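Local coordinates for protein malate dehydrogenase (Porphyromonas gingivalis, PDB 3FI9) that probably catalyses the NAD-dependent interconversion of malate and oxaloacetate, at residues W259-V265 / M275-I281; D154-Q159 / V173-T178; E9-I13 / E72-D76; N23-A28 / S241-I245; D130-V135 / L313-V317. All blocks are in the same frame, centred on the assembly; numbering follows the deposited sequence.

Contact 1. Residues W259-V265 / M275-I281; sequences WPAGCYV and MAMETTI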
# COMPACT_ATOMS: atom_id res chain seq x y z
N TRP A 259 -10.13 15.98 -6.17
CA TRP A 259 -10.86 15.25 -7.23
C TRP A 259 -12.32 15.28 -6.79
O TRP A 259 -12.63 15.50 -5.65
CB TRP A 259 -10.41 13.78 -7.33
CG TRP A 259 -8.96 13.64 -7.71
CD1 TRP A 259 -7.91 13.32 -6.88
CD2 TRP A 259 -8.40 13.86 -9.00
NE1 TRP A 259 -6.74 13.33 -7.59
CE2 TRP A 259 -7.01 13.65 -8.90
CE3 TRP A 259 -8.95 14.19 -10.25
CZ2 TRP A 259 -6.15 13.78 -9.98
CZ3 TRP A 259 -8.10 14.29 -11.33
CH2 TRP A 259 -6.70 14.10 -11.19
N PRO A 260 -13.22 15.08 -7.71
CA PRO A 260 -14.66 14.93 -7.40
C PRO A 260 -14.93 13.83 -6.34
O PRO A 260 -14.23 12.80 -6.32
CB PRO A 260 -15.23 14.48 -8.75
CG PRO A 260 -14.36 15.19 -9.74
CD PRO A 260 -12.97 15.01 -9.16
N ALA A 261 -15.92 14.06 -5.47
CA ALA A 261 -16.39 13.04 -4.53
C ALA A 261 -17.89 12.93 -4.71
O ALA A 261 -18.52 13.86 -5.21
CB ALA A 261 -16.06 13.44 -3.08
N GLY A 262 -18.47 11.82 -4.32
CA GLY A 262 -19.94 11.72 -4.27
C GLY A 262 -20.48 12.41 -3.03
O GLY A 262 -19.93 12.26 -1.91
N CYS A 263 -21.51 13.24 -3.21
CA CYS A 263 -22.11 13.88 -2.11
C CYS A 263 -23.59 14.13 -2.38
O CYS A 263 -24.05 13.98 -3.52
CB CYS A 263 -21.38 15.20 -1.79
SG CYS A 263 -21.76 16.48 -2.96
N TYR A 264 -24.32 14.46 -1.31
CA TYR A 264 -25.76 14.69 -1.40
C TYR A 264 -25.99 16.00 -2.14
O TYR A 264 -25.34 17.01 -1.86
CB TYR A 264 -26.38 14.86 0.01
CG TYR A 264 -27.89 14.91 -0.08
CD1 TYR A 264 -28.61 13.87 -0.68
CD2 TYR A 264 -28.59 15.98 0.44
CE1 TYR A 264 -30.04 13.93 -0.78
CE2 TYR A 264 -29.97 16.05 0.37
CZ TYR A 264 -30.68 15.03 -0.23
OH TYR A 264 -32.04 15.15 -0.28
N VAL A 265 -26.94 15.97 -3.08
CA VAL A 265 -27.32 17.13 -3.91
C VAL A 265 -28.84 17.23 -3.84
O VAL A 265 -29.55 16.25 -4.03
CB VAL A 265 -26.93 16.91 -5.41
CG1 VAL A 265 -27.45 18.06 -6.25
CG2 VAL A 265 -25.38 16.77 -5.56
N MET A 275 -24.54 12.34 -6.08
CA MET A 275 -23.84 12.40 -7.38
C MET A 275 -22.39 12.79 -7.14
O MET A 275 -22.13 13.51 -6.19
CB MET A 275 -24.44 13.51 -8.27
CG MET A 275 -25.64 13.08 -9.05
SD MET A 275 -26.06 14.27 -10.32
CE MET A 275 -26.22 15.72 -9.37
N ALA A 276 -21.49 12.38 -8.05
CA ALA A 276 -20.13 12.92 -8.14
C ALA A 276 -20.25 14.39 -8.53
O ALA A 276 -20.94 14.72 -9.51
CB ALA A 276 -19.28 12.15 -9.21
N MET A 277 -19.62 15.25 -7.74
CA MET A 277 -19.77 16.69 -7.87
C MET A 277 -18.42 17.38 -7.72
O MET A 277 -17.43 16.76 -7.36
CB MET A 277 -20.74 17.21 -6.79
CG MET A 277 -22.22 16.91 -7.07
SD MET A 277 -23.00 18.19 -8.18
CE MET A 277 -22.34 17.72 -9.74
N GLU A 278 -18.39 18.68 -7.98
CA GLU A 278 -17.18 19.47 -7.69
C GLU A 278 -17.16 19.84 -6.23
O GLU A 278 -17.71 20.87 -5.81
CB GLU A 278 -17.10 20.71 -8.57
CG GLU A 278 -15.79 21.50 -8.44
CD GLU A 278 -14.57 20.71 -8.88
OE1 GLU A 278 -14.69 19.74 -9.66
OE2 GLU A 278 -13.45 21.08 -8.46
N THR A 279 -16.48 19.01 -5.45
CA THR A 279 -16.57 19.05 -4.01
C THR A 279 -15.27 19.50 -3.40
O THR A 279 -14.21 19.38 -4.02
CB THR A 279 -16.86 17.63 -3.47
OG1 THR A 279 -16.16 16.65 -4.28
CG2 THR A 279 -18.34 17.35 -3.51
N THR A 280 -15.35 20.03 -2.19
CA THR A 280 -14.17 20.16 -1.35
C THR A 280 -14.53 19.55 0.00
O THR A 280 -15.58 19.78 0.55
CB THR A 280 -13.56 21.61 -1.24
OG1 THR A 280 -13.71 22.16 0.08
CG2 THR A 280 -14.15 22.54 -2.27
N ILE A 281 -13.63 18.71 0.47
CA ILE A 281 -13.78 18.04 1.72
C ILE A 281 -12.77 18.67 2.65
O ILE A 281 -11.59 18.78 2.31
CB ILE A 281 -13.43 16.58 1.52
CG1 ILE A 281 -14.37 15.96 0.46
CG2 ILE A 281 -13.46 15.84 2.83
CD1 ILE A 281 -14.08 14.48 0.24
O HOH W 1 -13.59 16.28 -3.29
O HOH W 2 -13.55 18.46 -6.38
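Val265 turns its CG2 methyl onto the thioether arm of Met277, the two side chains meeting tip to tip with CG2 3.5 Å from Met277 CG. The same valine is crossed by the end of Met275, where a bend at chi3 (-55°) swings CE to within 4.0 Å of Val265 CG2. Two residues earlier on the strand, Cys263 SG lies over the methyl of Thr279, 3.6 Å from its CG2, and also touches Met277 CB. Backbone bonds set this register: Cys263 and Met275 form an antiparallel hydrogen-bonded pair, and Gly262 faces Ala276 as a non-hydrogen-bonded pair with CA atoms 4.1 Å apart. The paired strands 261-267 and 273-277 form one edge of the mixed sheet that carries the Rossmann-type nucleotide-binding fold, Gly262 bonding in turn to Thr149 of strand 147-150. Farther along, Thr279 joins in with its side chain: Ala261 N donates to Thr279 OG1 at 2.9 Å, though the bond is bent (134° at the hydrogen). Water 1 donates to Trp259 O and is hydrogen-bonded to Thr279 OG1 at 2.8 Å, while water 2 donates to Thr279 O. Ile281 CD1 rests on Ala261 CB, and both side chains touch Met247 of helix 238-251.

Contact 2. Residues D154-Q159 / V173-T178; sequences DSTRLQ and VTNTRT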
# COMPACT_ATOMS: atom_id res chain seq x y z
N ASP A 154 -12.97 7.98 -11.98
CA ASP A 154 -13.29 8.28 -13.39
C ASP A 154 -12.41 9.48 -13.83
O ASP A 154 -11.92 9.51 -14.97
CB ASP A 154 -14.80 8.61 -13.58
CG ASP A 154 -15.69 7.34 -13.73
OD1 ASP A 154 -15.17 6.21 -13.85
OD2 ASP A 154 -16.93 7.47 -13.73
N SER A 155 -12.21 10.43 -12.92
CA SER A 155 -11.39 11.59 -13.23
C SER A 155 -9.87 11.29 -13.35
O SER A 155 -9.19 11.84 -14.23
CB SER A 155 -11.65 12.72 -12.23
OG SER A 155 -13.00 13.20 -12.32
N THR A 156 -9.33 10.41 -12.50
CA THR A 156 -7.89 10.07 -12.56
C THR A 156 -7.66 9.17 -13.76
O THR A 156 -6.61 9.26 -14.42
CB THR A 156 -7.38 9.37 -11.26
OG1 THR A 156 -8.06 8.11 -11.06
CG2 THR A 156 -7.63 10.27 -10.07
N ARG A 157 -8.65 8.36 -14.09
CA ARG A 157 -8.50 7.49 -15.26
C ARG A 157 -8.57 8.38 -16.52
O ARG A 157 -7.78 8.22 -17.45
CB ARG A 157 -9.57 6.43 -15.25
CG ARG A 157 -9.30 5.37 -14.19
CD ARG A 157 -10.47 4.32 -14.14
NE ARG A 157 -10.18 3.33 -13.10
CZ ARG A 157 -11.09 2.50 -12.59
NH1 ARG A 157 -12.34 2.52 -13.01
NH2 ARG A 157 -10.74 1.63 -11.65
N LEU A 158 -9.47 9.34 -16.54
CA LEU A 158 -9.47 10.26 -17.69
C LEU A 158 -8.13 10.99 -17.83
O LEU A 158 -7.60 11.14 -18.93
CB LEU A 158 -10.64 11.23 -17.62
CG LEU A 158 -10.76 12.28 -18.74
CD1 LEU A 158 -11.03 11.62 -20.06
CD2 LEU A 158 -11.94 13.23 -18.43
N GLN A 159 -7.58 11.44 -16.71
CA GLN A 159 -6.27 12.08 -16.72
C GLN A 159 -5.21 11.16 -17.28
O GLN A 159 -4.41 11.55 -18.15
CB GLN A 159 -5.87 12.57 -15.31
CG GLN A 159 -4.54 13.37 -15.30
CD GLN A 159 -4.02 13.61 -13.89
OE1 GLN A 159 -3.91 12.66 -13.10
NE2 GLN A 159 -3.67 14.86 -13.57
N VAL A 173 -1.70 16.97 -17.41
CA VAL A 173 -3.12 17.06 -17.81
C VAL A 173 -3.87 17.54 -16.54
O VAL A 173 -3.97 16.80 -15.57
CB VAL A 173 -3.66 15.70 -18.31
CG1 VAL A 173 -5.13 15.83 -18.74
CG2 VAL A 173 -2.85 15.18 -19.47
N THR A 174 -4.38 18.75 -16.54
CA THR A 174 -4.83 19.31 -15.29
C THR A 174 -6.34 19.41 -15.28
O THR A 174 -6.95 19.55 -16.33
CB THR A 174 -4.14 20.67 -15.05
OG1 THR A 174 -4.38 21.53 -16.19
CG2 THR A 174 -2.62 20.45 -14.91
N ASN A 175 -6.95 19.28 -14.09
CA ASN A 175 -8.39 19.54 -13.94
C ASN A 175 -9.30 18.68 -14.82
O ASN A 175 -10.31 19.18 -15.36
CB ASN A 175 -8.70 21.02 -14.19
CG ASN A 175 -9.86 21.52 -13.35
OD1 ASN A 175 -10.10 21.01 -12.27
ND2 ASN A 175 -10.60 22.51 -13.85
N THR A 176 -9.00 17.39 -14.92
CA THR A 176 -9.86 16.48 -15.67
C THR A 176 -11.01 16.15 -14.72
O THR A 176 -10.79 15.84 -13.53
CB THR A 176 -9.16 15.16 -15.98
OG1 THR A 176 -8.31 14.84 -14.87
CG2 THR A 176 -8.30 15.26 -17.21
N ARG A 177 -12.23 16.20 -15.23
CA ARG A 177 -13.40 16.08 -14.37
C ARG A 177 -14.50 15.28 -15.04
O ARG A 177 -14.84 15.56 -16.18
CB ARG A 177 -13.96 17.47 -14.00
CG ARG A 177 -13.10 18.23 -13.08
CD ARG A 177 -13.01 17.53 -11.75
NE ARG A 177 -12.34 18.38 -10.79
CZ ARG A 177 -11.04 18.32 -10.50
NH1 ARG A 177 -10.26 17.43 -11.08
NH2 ARG A 177 -10.53 19.17 -9.60
N THR A 178 -15.03 14.28 -14.33
CA THR A 178 -16.31 13.71 -14.69
C THR A 178 -17.24 13.94 -13.48
O THR A 178 -16.82 13.81 -12.33
CB THR A 178 -16.27 12.19 -15.02
OG1 THR A 178 -16.12 11.44 -13.81
CG2 THR A 178 -15.07 11.81 -15.95
O HOH W 3 -17.83 9.72 -12.90
O HOH W 4 -14.62 11.49 -11.20
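Gln159 and Val173 run past each other in opposite directions, and the amide of the glutamine makes a nearly straight bond: NE2 donates to Val173 O at 2.8 Å, 175° at the hydrogen, with the oxygen in the amide plane. An extended chain beyond CG carries NE2 there, and Gln170 NE2 binds the other end of the amide, OE1, which helps to fix its rotation. Two further direct hydrogen bonds involve hydroxyls. Thr176 OG1 donates to Ser155 O from above the carbonyl plane, on the face opposite to Gln159 N, the helical donor to that oxygen; Ser155 OG receives Thr178 N at 3.1 Å. Water-mediated links extend this pattern. Thr178 OG1 donates to water 3, which donates to Asp154 OD2 at 2.6 Å, whereas water 4 is hydrogen-bonded to both Ser155 OG and Thr178 OG1. Apolar packing is looser, with Leu158 CG 4.2 Å from Thr176 CG2 as the two chains cross. Gly183 N also binds Asp154 OD2, and Asp154 packs on His182, the predicted proton acceptor. An aspartate beside the histidine, on the helix that holds the predicted substrate-binding Arg157, is consistent with the Asp-His pair known in the lactate/malate dehydrogenases.

Contact 3. Residues E9-I13 / E72-D76; sequences EKLTI and EALTD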
# COMPACT_ATOMS: atom_id res chain seq x y z
N GLU A 9 -8.23 11.05 17.27
CA GLU A 9 -9.55 10.42 17.17
C GLU A 9 -9.51 9.10 16.38
O GLU A 9 -8.66 8.91 15.54
CB GLU A 9 -10.58 11.43 16.63
CG GLU A 9 -10.62 12.63 17.61
CD GLU A 9 -11.81 13.54 17.49
OE1 GLU A 9 -12.52 13.72 18.52
OE2 GLU A 9 -12.01 14.10 16.41
N LYS A 10 -10.44 8.20 16.68
CA LYS A 10 -10.44 6.84 16.11
C LYS A 10 -10.96 6.84 14.68
O LYS A 10 -11.99 7.49 14.36
CB LYS A 10 -11.22 5.90 17.03
CG LYS A 10 -11.58 4.53 16.47
CD LYS A 10 -12.07 3.61 17.61
CE LYS A 10 -12.62 2.30 17.07
NZ LYS A 10 -13.16 1.43 18.12
N LEU A 11 -10.18 6.19 13.82
CA LEU A 11 -10.55 5.88 12.46
C LEU A 11 -10.81 4.38 12.35
O LEU A 11 -9.95 3.51 12.67
CB LEU A 11 -9.43 6.33 11.48
CG LEU A 11 -9.46 5.74 10.04
CD1 LEU A 11 -10.80 6.02 9.32
CD2 LEU A 11 -8.27 6.28 9.17
N THR A 12 -12.01 4.06 11.92
CA THR A 12 -12.37 2.68 11.66
C THR A 12 -12.55 2.33 10.19
O THR A 12 -13.37 2.93 9.46
CB THR A 12 -13.63 2.33 12.41
OG1 THR A 12 -13.37 2.44 13.82
CG2 THR A 12 -14.09 0.90 12.08
N ILE A 13 -11.83 1.30 9.76
CA ILE A 13 -11.97 0.79 8.40
C ILE A 13 -12.90 -0.37 8.43
O ILE A 13 -12.64 -1.34 9.12
CB ILE A 13 -10.62 0.28 7.86
CG1 ILE A 13 -9.59 1.40 7.84
CG2 ILE A 13 -10.78 -0.34 6.42
CD1 ILE A 13 -10.04 2.68 7.28
N GLU A 72 -17.89 -2.84 19.06
CA GLU A 72 -16.52 -2.51 19.49
C GLU A 72 -15.81 -1.58 18.50
O GLU A 72 -15.16 -0.60 18.90
CB GLU A 72 -15.72 -3.80 19.64
CG GLU A 72 -16.09 -4.55 20.90
CD GLU A 72 -15.26 -5.80 21.07
OE1 GLU A 72 -14.51 -6.14 20.12
OE2 GLU A 72 -15.36 -6.43 22.15
N ALA A 73 -15.98 -1.89 17.23
CA ALA A 73 -15.36 -1.17 16.10
C ALA A 73 -15.87 0.26 15.99
O ALA A 73 -15.10 1.19 15.75
CB ALA A 73 -15.64 -1.93 14.80
N LEU A 74 -17.18 0.44 16.11
CA LEU A 74 -17.73 1.81 15.98
C LEU A 74 -17.70 2.64 17.26
O LEU A 74 -17.78 3.87 17.24
CB LEU A 74 -19.14 1.75 15.37
CG LEU A 74 -19.19 1.22 13.93
CD1 LEU A 74 -20.56 1.42 13.34
CD2 LEU A 74 -18.15 1.94 13.09
N THR A 75 -17.57 2.00 18.41
CA THR A 75 -17.46 2.79 19.67
C THR A 75 -16.27 3.75 19.67
O THR A 75 -15.13 3.33 19.47
CB THR A 75 -17.44 1.85 20.92
OG1 THR A 75 -18.64 1.05 20.91
CG2 THR A 75 -17.38 2.66 22.20
N ASP A 76 -16.53 5.04 19.90
CA ASP A 76 -15.52 6.11 19.85
C ASP A 76 -15.09 6.45 18.41
O ASP A 76 -14.29 7.36 18.20
CB ASP A 76 -14.27 5.77 20.68
CG ASP A 76 -14.58 5.50 22.15
OD1 ASP A 76 -15.31 6.30 22.77
OD2 ASP A 76 -14.04 4.51 22.70
O HOH W 5 -12.15 8.68 19.13
O HOH W 6 -12.53 2.10 20.74
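Lys10 reaches along the end of helix 70-74 with its chain fully extended, each torsion from chi1 (167°) to chi4 lying near 180°, and delivers NZ to the carbonyl oxygens where the helix finishes. NZ donates to Thr75 O at 3.1 Å, approaching only 15° from the carbonyl plane, and more weakly to Glu72 O at 3.0 Å. The preceding carbon, CE, lies 3.0 Å from Ala73 O, while CB passes Asp76 O. An ammonium group here would probably be favoured, if modestly, by the partial negative charge of the helix end. Two residues on, Thr12 points to the same turn: OG1, beside its own backbone N, donates to Ala73 O at 2.9 Å, and CG2 faces Ala73 CB and Leu74 CD2. Lys10 and Thr12 use alternate positions of one strand face to grip the helix end. Water 5 accepts from Lys10 N and donates to Asp76 O at 2.7 Å; water 6 accepts from NZ. In the NAD-binding Rossmann-type domain, strand 10-14 lies between the parallel strands 37-40 and 77-82, and helix 70-74 leads into the latter. Ala73 packs on Tyr40 of strand 37-40, and Leu74 on Ile80 of strand 77-82 and Tyr115 of helix 94-115.

Contact 4. Residues N23-A28 / S241-I245; sequences NMAQTA and SYVSI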
# COMPACT_ATOMS: atom_id res chain seq x y z
N ASN A 23 -5.19 -2.62 2.15
CA ASN A 23 -4.38 -1.55 1.56
C ASN A 23 -4.74 -0.24 2.23
O ASN A 23 -3.88 0.57 2.48
CB ASN A 23 -4.53 -1.51 0.04
CG ASN A 23 -3.56 -0.51 -0.63
OD1 ASN A 23 -3.77 0.69 -0.60
ND2 ASN A 23 -2.52 -1.03 -1.29
N MET A 24 -6.02 -0.06 2.58
CA MET A 24 -6.42 1.16 3.27
C MET A 24 -5.74 1.26 4.63
O MET A 24 -5.33 2.35 5.04
CB MET A 24 -7.94 1.23 3.47
CG MET A 24 -8.81 1.40 2.17
SD MET A 24 -10.63 1.33 2.71
CE MET A 24 -11.38 2.08 1.28
N ALA A 25 -5.62 0.13 5.29
CA ALA A 25 -5.03 0.14 6.60
C ALA A 25 -3.59 0.58 6.52
O ALA A 25 -3.13 1.36 7.34
CB ALA A 25 -5.10 -1.30 7.24
N GLN A 26 -2.87 0.04 5.56
CA GLN A 26 -1.46 0.39 5.37
C GLN A 26 -1.37 1.87 4.97
O GLN A 26 -0.52 2.58 5.42
CB GLN A 26 -0.83 -0.53 4.29
CG GLN A 26 0.67 -0.09 3.96
CD GLN A 26 1.27 -0.92 2.84
OE1 GLN A 26 0.74 -1.97 2.46
NE2 GLN A 26 2.37 -0.42 2.27
N THR A 27 -2.29 2.34 4.13
CA THR A 27 -2.24 3.72 3.69
C THR A 27 -2.53 4.69 4.83
O THR A 27 -1.86 5.75 4.97
CB THR A 27 -3.20 3.94 2.50
OG1 THR A 27 -2.79 3.08 1.43
CG2 THR A 27 -3.18 5.43 2.00
N ALA A 28 -3.53 4.37 5.62
CA ALA A 28 -3.88 5.25 6.75
C ALA A 28 -2.73 5.33 7.75
O ALA A 28 -2.41 6.41 8.28
CB ALA A 28 -5.12 4.69 7.46
N SER A 241 -8.36 2.26 -2.83
CA SER A 241 -7.90 2.36 -1.45
C SER A 241 -7.21 3.69 -1.23
O SER A 241 -7.60 4.49 -0.35
CB SER A 241 -6.90 1.24 -1.15
OG SER A 241 -6.19 1.60 0.03
N TYR A 242 -6.17 3.95 -2.01
CA TYR A 242 -5.39 5.16 -1.81
C TYR A 242 -6.29 6.42 -1.90
O TYR A 242 -6.22 7.31 -1.07
CB TYR A 242 -4.25 5.24 -2.83
CG TYR A 242 -3.49 6.51 -2.69
CD1 TYR A 242 -2.55 6.67 -1.66
CD2 TYR A 242 -3.65 7.53 -3.61
CE1 TYR A 242 -1.82 7.88 -1.54
CE2 TYR A 242 -2.96 8.70 -3.47
CZ TYR A 242 -2.07 8.88 -2.44
OH TYR A 242 -1.38 10.07 -2.40
N VAL A 243 -7.16 6.47 -2.91
CA VAL A 243 -7.94 7.71 -3.15
C VAL A 243 -8.95 7.96 -1.99
O VAL A 243 -9.04 9.08 -1.43
CB VAL A 243 -8.58 7.70 -4.56
CG1 VAL A 243 -9.54 8.91 -4.73
CG2 VAL A 243 -7.44 7.71 -5.65
N SER A 244 -9.61 6.88 -1.58
CA SER A 244 -10.51 6.92 -0.42
C SER A 244 -9.78 7.41 0.84
O SER A 244 -10.33 8.18 1.64
CB SER A 244 -11.09 5.52 -0.18
OG SER A 244 -11.92 5.11 -1.29
N ILE A 245 -8.59 6.90 1.06
CA ILE A 245 -7.89 7.35 2.27
C ILE A 245 -7.42 8.81 2.15
O ILE A 245 -7.37 9.53 3.17
CB ILE A 245 -6.76 6.41 2.72
CG1 ILE A 245 -7.32 4.96 2.80
CG2 ILE A 245 -6.17 6.91 4.09
CD1 ILE A 245 -8.57 4.72 3.75
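Ser241 OG and Asn23 CG both stand anti to their own backbone nitrogens (chi1 163° and -173°), and this brings the hydroxyl into the plane of the asparagine carbonyl. Ser241 OG donates to Asn23 OD1 at 2.7 Å on a lone pair. Asn23 ND2 is held by Gln26 of the second subunit, so the amide is gripped at both ends. Much of the remaining contact is apolar. Ile245 lies obliquely across Met24, its CD1 3.6 Å from Met24 CB, and the extended thioether arm continues until CE reaches Ser244 CB at 3.7 Å. Thr27 presents its methyl, with CG2 3.8 Å from Ile245 CB and 3.9 Å from Tyr242 CD1; its OG1 turns back to donate to Asn23 O of its own helix. Ala28 completes the patch against Ile245 CG2. The axes of the two short helical segments approach to 8.9 Å and cross at -48°. The glycine-rich NAD segment, Gly15 to Gly21 by prediction, runs into the start of helix 19-30, which packs on strands 10-14 and 37-40, whereas helix 238-251, from the C-terminal domain, packs on Leu150 of strand 147-150. Tyr242 meets Phe59 of the second subunit, placing this helix pair at the dimer interface.

Contact 5. Residues D130-V135 / L313-V317; sequences DITGLV and LRDEV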
# COMPACT_ATOMS: atom_id res chain seq x y z
N ASP A 130 -23.94 5.60 -5.52
CA ASP A 130 -25.07 6.56 -5.44
C ASP A 130 -26.18 6.07 -4.50
O ASP A 130 -26.87 6.87 -3.90
CB ASP A 130 -25.69 6.88 -6.81
CG ASP A 130 -25.99 5.63 -7.62
OD1 ASP A 130 -25.03 4.89 -7.91
OD2 ASP A 130 -27.18 5.41 -8.00
N ILE A 131 -26.37 4.77 -4.44
CA ILE A 131 -27.43 4.21 -3.61
C ILE A 131 -26.85 3.98 -2.24
O ILE A 131 -27.41 4.43 -1.25
CB ILE A 131 -27.97 2.88 -4.13
CG1 ILE A 131 -28.82 3.08 -5.40
CG2 ILE A 131 -28.81 2.15 -3.04
CD1 ILE A 131 -29.99 4.03 -5.24
N THR A 132 -25.71 3.29 -2.18
CA THR A 132 -25.15 2.92 -0.87
C THR A 132 -24.81 4.12 -0.02
O THR A 132 -25.06 4.17 1.20
CB THR A 132 -23.91 2.00 -1.02
OG1 THR A 132 -22.92 2.65 -1.85
CG2 THR A 132 -24.32 0.70 -1.69
N GLY A 133 -24.19 5.12 -0.66
CA GLY A 133 -23.93 6.33 0.04
C GLY A 133 -25.21 7.03 0.51
O GLY A 133 -25.24 7.57 1.63
N LEU A 134 -26.25 7.05 -0.33
CA LEU A 134 -27.49 7.79 0.08
C LEU A 134 -28.23 7.04 1.21
O LEU A 134 -28.73 7.64 2.17
CB LEU A 134 -28.42 7.96 -1.13
CG LEU A 134 -29.81 8.56 -0.94
CD1 LEU A 134 -29.71 9.96 -0.41
CD2 LEU A 134 -30.58 8.57 -2.29
N VAL A 135 -28.26 5.72 1.11
CA VAL A 135 -28.91 4.91 2.14
C VAL A 135 -28.15 5.04 3.44
O VAL A 135 -28.75 5.22 4.52
CB VAL A 135 -28.91 3.43 1.74
CG1 VAL A 135 -29.29 2.55 2.93
CG2 VAL A 135 -29.87 3.18 0.55
N LEU A 313 -32.79 4.64 -10.30
CA LEU A 313 -32.28 3.62 -9.38
C LEU A 313 -32.70 3.94 -7.93
O LEU A 313 -33.09 3.04 -7.18
CB LEU A 313 -30.73 3.53 -9.45
CG LEU A 313 -30.14 2.21 -8.95
CD1 LEU A 313 -30.67 1.04 -9.82
CD2 LEU A 313 -28.62 2.23 -8.96
N ARG A 314 -32.62 5.21 -7.55
CA ARG A 314 -33.11 5.64 -6.24
C ARG A 314 -34.56 5.19 -6.04
O ARG A 314 -34.89 4.67 -4.99
CB ARG A 314 -33.03 7.15 -6.10
CG ARG A 314 -33.63 7.72 -4.83
CD ARG A 314 -34.00 9.20 -5.07
NE ARG A 314 -35.03 9.34 -6.11
CZ ARG A 314 -35.23 10.45 -6.83
NH1 ARG A 314 -34.48 11.51 -6.60
NH2 ARG A 314 -36.18 10.51 -7.76
N ASP A 315 -35.40 5.38 -7.06
CA ASP A 315 -36.82 5.04 -6.93
C ASP A 315 -37.07 3.52 -6.81
O ASP A 315 -37.99 3.09 -6.10
CB ASP A 315 -37.64 5.66 -8.07
CG ASP A 315 -37.70 7.18 -8.01
OD1 ASP A 315 -37.49 7.81 -6.93
OD2 ASP A 315 -37.98 7.76 -9.09
N GLU A 316 -36.27 2.70 -7.49
CA GLU A 316 -36.29 1.26 -7.23
C GLU A 316 -36.09 0.92 -5.75
O GLU A 316 -36.82 0.10 -5.17
CB GLU A 316 -35.18 0.54 -8.00
CG GLU A 316 -35.51 0.11 -9.40
CD GLU A 316 -34.46 -0.83 -9.96
OE1 GLU A 316 -33.81 -0.43 -10.95
OE2 GLU A 316 -34.29 -1.96 -9.43
N VAL A 317 -35.07 1.53 -5.14
CA VAL A 317 -34.77 1.23 -3.75
C VAL A 317 -35.81 1.81 -2.77
O VAL A 317 -36.01 1.28 -1.66
CB VAL A 317 -33.30 1.65 -3.44
CG1 VAL A 317 -32.92 1.34 -1.95
CG2 VAL A 317 -32.35 0.92 -4.41
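Ile131 enters between Leu313, Arg314 and Val317, covering one turn of the partner helix with three of its carbons. CG1 lies 3.7 Å from Leu313 CD2, the two side chains crossing at a slant. The terminal methyl, CD1, goes deeper and meets the backbone itself, at 3.7 Å from Arg314 CA, while CG2 faces Val317 CG2 at 4.0 Å as the isoleucine and valine slide past each other in opposite directions. A chi1 of -72° sets CG1 beside the backbone N and CG2 on the branch facing Val317; chi2 then turns CD1 to Arg314. Around it the contact is thinner. Asp130 crosses Leu313 at about a right angle, with OD2 3.6 Å from CD2, and Leu134 CD2 touches the aliphatic part of Arg314 at CG, 4.1 Å away. Val135 CG2 adds a light touch on Val317 CG1.

The segments cross at -53° with their axes 10.4 Å apart, and they join the two domains of the lactate/malate dehydrogenase fold: helix 129-140 belongs to the NAD-binding part, and helix 297-319 is the long last helix of the C-terminal part.

Farther out, Arg314 bends at chi3 and turns its guanidinium away from helix 129-140. NE and NH2 both grip Asp315 OD1 from the same face of the carboxylate, NE at 3.0 Å in a salt bridge, and NH1 donates to His272 O. Val317 is covered by Leu98 of helix 94-115 and by Ile322 and Ile323, and Val135 packs on Ala105, Ala106 and Ile323.

Overall arrangement
Contacts 1 and 2 meet directly, their centres 14 Å apart: Arg177 NE forms a salt bridge with Glu278 OE1 at 2.9 Å, and Pro260 packs on Ser155 and Arg177. Both lie near the predicted catalytic His182, whose side chain is about 4 Å from that of Asp154 in contact 2 and about 7 Å from that of Ala276 in contact 1; the side chain of Asp130 in contact 5 is about 5 Å from that of His182. Contact 5 touches contact 1 through Leu134 and Tyr264. On the coenzyme side, contacts 3 and 4 share packing of Leu11 on Ala28 and Ile13 on Met24, and the side chain of Ser244 in contact 4 is about 3 Å from that of Ile125, a predicted NAD-binding residue. Contacts 4 and 5 lie on opposite sides of the chain's centre.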